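PDB 3E49: 3-keto-5-aminohexanoate cleavage enzyme from Burkholderia xenovorans LB400, which probably catalyses the zinc-dependent cleavage of a beta-keto acid such as 3-keto-5-aminohexanoate, using a TIM-barrel scaffold. Local coordinates for residues L27-D32 and H52-R57; N181-V186 and D222-A227. One frame throughout, in Å; residues are numbered along the deposited sequence.

Contact 1 (L27-D32 and H52-R57); sequences LPVTPD and HARDPR. With ZN (zinc ion), chain E.
The Arg54 side chain crosses that of Leu27 at about a right angle and passes the carbonyls of Pro28 and Val29, within the first beta-alpha-beta unit of the TIM barrel, where the residues of and after strand 48-54 pass the loop leading into helix 31-44. Arg54 CB sits 3.7 Å from Val29 O. From there the chain runs extended (chi2 -178°, chi3 -178°) past the backbone of 27-32, so that Arg54 CD comes within 3.5 Å of Pro28 O. At the tip, Leu27 CD2 lies over one face of the Arg54 guanidinium, offset toward its rim, 3.8 Å from Arg54 NH2. The polar rim is held from outside both segments: NE bonds to Thr15 OG1, NH1 to Gly59 O and NH2, weakly, to His19 O. Thr15 OG1 also pairs with Pro28 O, so one hydroxyl ties the arginine to the loop beside it. Farther out the packing is apolar, with Val29 CG1 3.9 Å from Pro56 CA, and Thr30 CG2 and Pro31 CD both near Pro56 CB. His52 binds the zinc ion, with His50 and Glu259 completing the protein ligands. No direct hydrogen bond joins the segments; water 1 spans them, bonded to Val29 O at 2.8 Å and accepting from Arg54 N at 3.0 Å.

Contact 2 (N181-V186 and D222-A227); sequences NLAHFV and DRLFGA
The Phe225 ring meets Leu182, Ala183 and Val186 with its outer carbons: Ala183 N lies at its edge, near the ring plane and 3.8 Å from Phe225 CZ, while Leu182 CD2 and Val186 CG2 approach obliquely. Over the centre of one face, 3.9 Å above the plane, sits CB of the preceding Leu224. With CG anti to the carbonyl carbon (chi1 -50°), the ring swings toward helix 176-187 although CB itself is not directed there. Phe225 CZ is 3.7 Å from Leu182 CD2, and Phe225 CE1 is 4.1 Å from Val186 CG2. Beside the ring, Leu224 CD1 meets Ala183 CB at 4.1 Å, where the backbones come nearest, with CA atoms of Ala183 and Leu224 6.5 Å apart. Helices 176-187 and 211-225 are thus joined as successive outer helices of the barrel, each following one of the neighbouring parallel strands 168-173 and 195-201. Leu182 also packs on Val197 of the latter. Gly226 is the first residue to leave helical backbone angles, with positive phi (57°); Gly226 and Ala227 belong to the 2-ethoxyethanol pocket. No hydrogen bond crosses between the segments, so this contact rests on apolar packing, with shape rather than directional bonding setting the fit.

Contacts 1 and 2 lie on opposite sides of the chain's centre, their centres 35 Å apart and their nearest atoms about 18 Å apart, and they share no helix or strand. Both are partly buried. Contact 1 joins the region of strand 48-54 and the turn after it to the loop before helix 31-44 and includes a zinc ligand; contact 2 pairs two helices on the outside of the barrel, away from the metal. Their chemistry differs accordingly: 27-32 and 52-57 combine a buried arginine, backbone carbonyls and a bridging water with a proline-rich outer part, whereas 181-186 and 222-227 meet mainly through aliphatic and aromatic carbons. Contact 2 also borders a second subunit, where His184 meets Tyr122 of that chain.

Contact 1 (L27-D32 and H52-R57)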
# COMPACT_ATOMS: atom_id res chain seq x y z
N LEU A 27 -29.25 -19.28 -14.69
CA LEU A 27 -29.26 -17.82 -14.98
C LEU A 27 -30.71 -17.38 -15.22
O LEU A 27 -31.38 -17.91 -16.11
CB LEU A 27 -28.42 -17.46 -16.21
CG LEU A 27 -28.17 -15.97 -16.52
CD1 LEU A 27 -27.30 -15.40 -15.39
CD2 LEU A 27 -27.50 -15.73 -17.86
N PRO A 28 -31.22 -16.47 -14.38
CA PRO A 28 -32.62 -16.05 -14.61
C PRO A 28 -32.83 -15.25 -15.89
O PRO A 28 -32.10 -14.29 -16.17
CB PRO A 28 -32.94 -15.20 -13.37
CG PRO A 28 -31.93 -15.57 -12.33
CD PRO A 28 -30.67 -15.89 -13.14
N VAL A 29 -33.83 -15.66 -16.68
CA VAL A 29 -34.17 -15.00 -17.93
C VAL A 29 -35.59 -14.39 -17.94
O VAL A 29 -35.74 -13.21 -18.23
CB VAL A 29 -34.05 -16.02 -19.08
CG1 VAL A 29 -34.58 -15.42 -20.39
CG2 VAL A 29 -32.60 -16.42 -19.22
N THR A 30 -36.60 -15.17 -17.62
CA THR A 30 -37.97 -14.69 -17.71
C THR A 30 -38.37 -13.83 -16.52
O THR A 30 -37.80 -13.96 -15.43
CB THR A 30 -38.98 -15.86 -17.79
OG1 THR A 30 -38.98 -16.58 -16.56
CG2 THR A 30 -38.63 -16.82 -18.95
N PRO A 31 -39.37 -12.94 -16.72
CA PRO A 31 -39.85 -12.14 -15.61
C PRO A 31 -40.12 -12.95 -14.37
O PRO A 31 -39.79 -12.50 -13.28
CB PRO A 31 -41.14 -11.53 -16.17
CG PRO A 31 -40.85 -11.32 -17.56
CD PRO A 31 -40.05 -12.56 -17.97
N ASP A 32 -40.70 -14.14 -14.53
CA ASP A 32 -40.96 -15.02 -13.41
C ASP A 32 -39.70 -15.45 -12.69
O ASP A 32 -39.66 -15.52 -11.44
CB ASP A 32 -41.70 -16.29 -13.85
N HIS A 52 -31.44 -6.29 -13.97
CA HIS A 52 -31.48 -6.10 -15.41
C HIS A 52 -32.64 -6.96 -15.89
O HIS A 52 -33.13 -7.84 -15.16
CB HIS A 52 -30.24 -6.63 -16.15
CG HIS A 52 -28.97 -5.92 -15.84
ND1 HIS A 52 -28.10 -5.54 -16.83
CD2 HIS A 52 -28.36 -5.64 -14.67
CE1 HIS A 52 -27.01 -5.02 -16.28
NE2 HIS A 52 -27.14 -5.08 -14.97
N ALA A 53 -33.05 -6.71 -17.14
CA ALA A 53 -34.11 -7.47 -17.78
C ALA A 53 -33.50 -8.18 -18.97
O ALA A 53 -32.50 -7.71 -19.56
CB ALA A 53 -35.25 -6.55 -18.24
N ARG A 54 -34.09 -9.32 -19.31
CA ARG A 54 -33.66 -10.10 -20.45
C ARG A 54 -34.85 -10.39 -21.36
O ARG A 54 -36.00 -10.43 -20.89
CB ARG A 54 -33.02 -11.40 -19.98
CG ARG A 54 -31.60 -11.20 -19.41
CD ARG A 54 -30.96 -12.49 -18.99
NE ARG A 54 -29.63 -12.29 -18.41
CZ ARG A 54 -28.47 -12.20 -19.09
NH1 ARG A 54 -28.44 -12.24 -20.42
NH2 ARG A 54 -27.32 -12.02 -18.43
N ASP A 55 -34.58 -10.57 -22.65
CA ASP A 55 -35.64 -10.92 -23.59
C ASP A 55 -35.98 -12.34 -23.26
O ASP A 55 -35.12 -13.20 -23.38
CB ASP A 55 -35.16 -10.78 -25.02
CG ASP A 55 -36.23 -11.13 -26.04
OD1 ASP A 55 -37.20 -11.86 -25.73
OD2 ASP A 55 -36.07 -10.63 -27.18
N PRO A 56 -37.22 -12.62 -22.83
CA PRO A 56 -37.59 -13.97 -22.43
C PRO A 56 -37.62 -15.06 -23.52
O PRO A 56 -37.76 -16.23 -23.19
CB PRO A 56 -38.98 -13.81 -21.81
CG PRO A 56 -39.50 -12.56 -22.33
CD PRO A 56 -38.34 -11.68 -22.71
N ARG A 57 -37.46 -14.69 -24.78
CA ARG A 57 -37.45 -15.68 -25.84
C ARG A 57 -36.08 -16.28 -25.99
O ARG A 57 -35.95 -17.48 -26.24
CB ARG A 57 -37.85 -15.05 -27.17
CG ARG A 57 -39.24 -14.52 -27.16
CD ARG A 57 -39.52 -13.76 -28.41
NE ARG A 57 -38.76 -12.53 -28.51
CZ ARG A 57 -38.84 -11.69 -29.54
NH1 ARG A 57 -39.65 -11.96 -30.55
NH2 ARG A 57 -38.12 -10.58 -29.56
ZN ZN E . -25.47 -4.75 -13.53
O HOH W 1 -36.16 -10.54 -17.56
O HOH W 2 -25.20 -2.49 -14.21
O HOH W 3 -23.34 -4.02 -12.69

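Contact 2 (N181-V186 and D222-A227)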
# COMPACT_ATOMS: atom_id res chain seq x y z
N ASN A 181 -13.01 10.02 -10.89
CA ASN A 181 -14.04 10.63 -11.74
C ASN A 181 -15.22 10.99 -10.82
O ASN A 181 -15.77 12.08 -10.94
CB ASN A 181 -14.50 9.70 -12.85
CG ASN A 181 -13.47 9.47 -13.89
OD1 ASN A 181 -12.50 10.18 -13.99
ND2 ASN A 181 -13.73 8.48 -14.74
N LEU A 182 -15.57 10.12 -9.86
CA LEU A 182 -16.66 10.43 -8.92
C LEU A 182 -16.30 11.65 -8.10
O LEU A 182 -17.15 12.50 -7.88
CB LEU A 182 -16.98 9.25 -8.00
CG LEU A 182 -18.07 9.36 -6.93
CD1 LEU A 182 -19.41 9.74 -7.52
CD2 LEU A 182 -18.15 8.03 -6.15
N ALA A 183 -15.04 11.74 -7.65
CA ALA A 183 -14.59 12.91 -6.85
C ALA A 183 -14.80 14.22 -7.62
O ALA A 183 -15.17 15.23 -7.05
CB ALA A 183 -13.13 12.76 -6.41
N HIS A 184 -14.60 14.18 -8.93
CA HIS A 184 -14.80 15.31 -9.81
C HIS A 184 -16.24 15.79 -9.70
O HIS A 184 -16.48 16.99 -9.51
CB HIS A 184 -14.49 14.91 -11.25
CG HIS A 184 -14.82 15.94 -12.29
ND1 HIS A 184 -14.11 17.11 -12.42
CD2 HIS A 184 -15.72 15.93 -13.29
CE1 HIS A 184 -14.58 17.80 -13.45
NE2 HIS A 184 -15.56 17.10 -14.00
N PHE A 185 -17.18 14.87 -9.84
CA PHE A 185 -18.60 15.21 -9.74
C PHE A 185 -19.04 15.59 -8.35
O PHE A 185 -19.96 16.41 -8.19
CB PHE A 185 -19.46 14.07 -10.27
CG PHE A 185 -19.36 13.91 -11.74
CD1 PHE A 185 -20.01 14.81 -12.59
CD2 PHE A 185 -18.56 12.89 -12.32
CE1 PHE A 185 -19.89 14.68 -13.96
CE2 PHE A 185 -18.47 12.77 -13.67
CZ PHE A 185 -19.11 13.67 -14.50
N VAL A 186 -18.43 15.00 -7.33
CA VAL A 186 -18.75 15.35 -5.95
C VAL A 186 -18.27 16.78 -5.69
O VAL A 186 -18.97 17.56 -5.08
CB VAL A 186 -18.12 14.37 -4.92
CG1 VAL A 186 -18.19 14.97 -3.50
CG2 VAL A 186 -18.86 13.00 -5.00
N ASP A 222 -11.19 6.25 0.75
CA ASP A 222 -11.11 6.87 2.08
C ASP A 222 -10.56 8.29 1.99
O ASP A 222 -11.05 9.22 2.63
CB ASP A 222 -10.22 6.08 3.03
CG ASP A 222 -10.85 4.82 3.55
OD1 ASP A 222 -12.08 4.64 3.39
OD2 ASP A 222 -10.13 3.97 4.14
N ARG A 223 -9.53 8.46 1.18
CA ARG A 223 -8.91 9.76 1.02
C ARG A 223 -9.79 10.77 0.29
O ARG A 223 -9.82 11.94 0.66
CB ARG A 223 -7.60 9.65 0.28
CG ARG A 223 -6.83 10.96 0.32
CD ARG A 223 -5.47 10.84 -0.32
NE ARG A 223 -5.57 10.60 -1.75
CZ ARG A 223 -5.33 9.45 -2.37
NH1 ARG A 223 -4.95 8.34 -1.73
NH2 ARG A 223 -5.47 9.41 -3.68
N LEU A 224 -10.52 10.32 -0.73
CA LEU A 224 -11.32 11.22 -1.54
C LEU A 224 -12.64 11.59 -0.88
O LEU A 224 -13.10 12.71 -1.01
CB LEU A 224 -11.59 10.64 -2.93
CG LEU A 224 -10.39 10.43 -3.84
CD1 LEU A 224 -10.80 9.71 -5.10
CD2 LEU A 224 -9.72 11.76 -4.15
N PHE A 225 -13.24 10.63 -0.21
CA PHE A 225 -14.60 10.81 0.33
C PHE A 225 -14.71 10.77 1.84
O PHE A 225 -15.76 11.15 2.39
CB PHE A 225 -15.54 9.73 -0.26
CG PHE A 225 -15.46 9.65 -1.73
CD1 PHE A 225 -15.79 10.74 -2.50
CD2 PHE A 225 -15.01 8.50 -2.36
CE1 PHE A 225 -15.69 10.69 -3.87
CE2 PHE A 225 -14.89 8.45 -3.73
CZ PHE A 225 -15.24 9.56 -4.49
N GLY A 226 -13.67 10.32 2.54
CA GLY A 226 -13.71 10.29 3.99
C GLY A 226 -14.89 9.47 4.47
O GLY A 226 -15.16 8.38 3.96
N ALA A 227 -15.62 10.02 5.42
CA ALA A 227 -16.80 9.35 6.00
C ALA A 227 -18.06 9.47 5.14
O ALA A 227 -19.13 8.98 5.54
CB ALA A 227 -17.07 9.92 7.35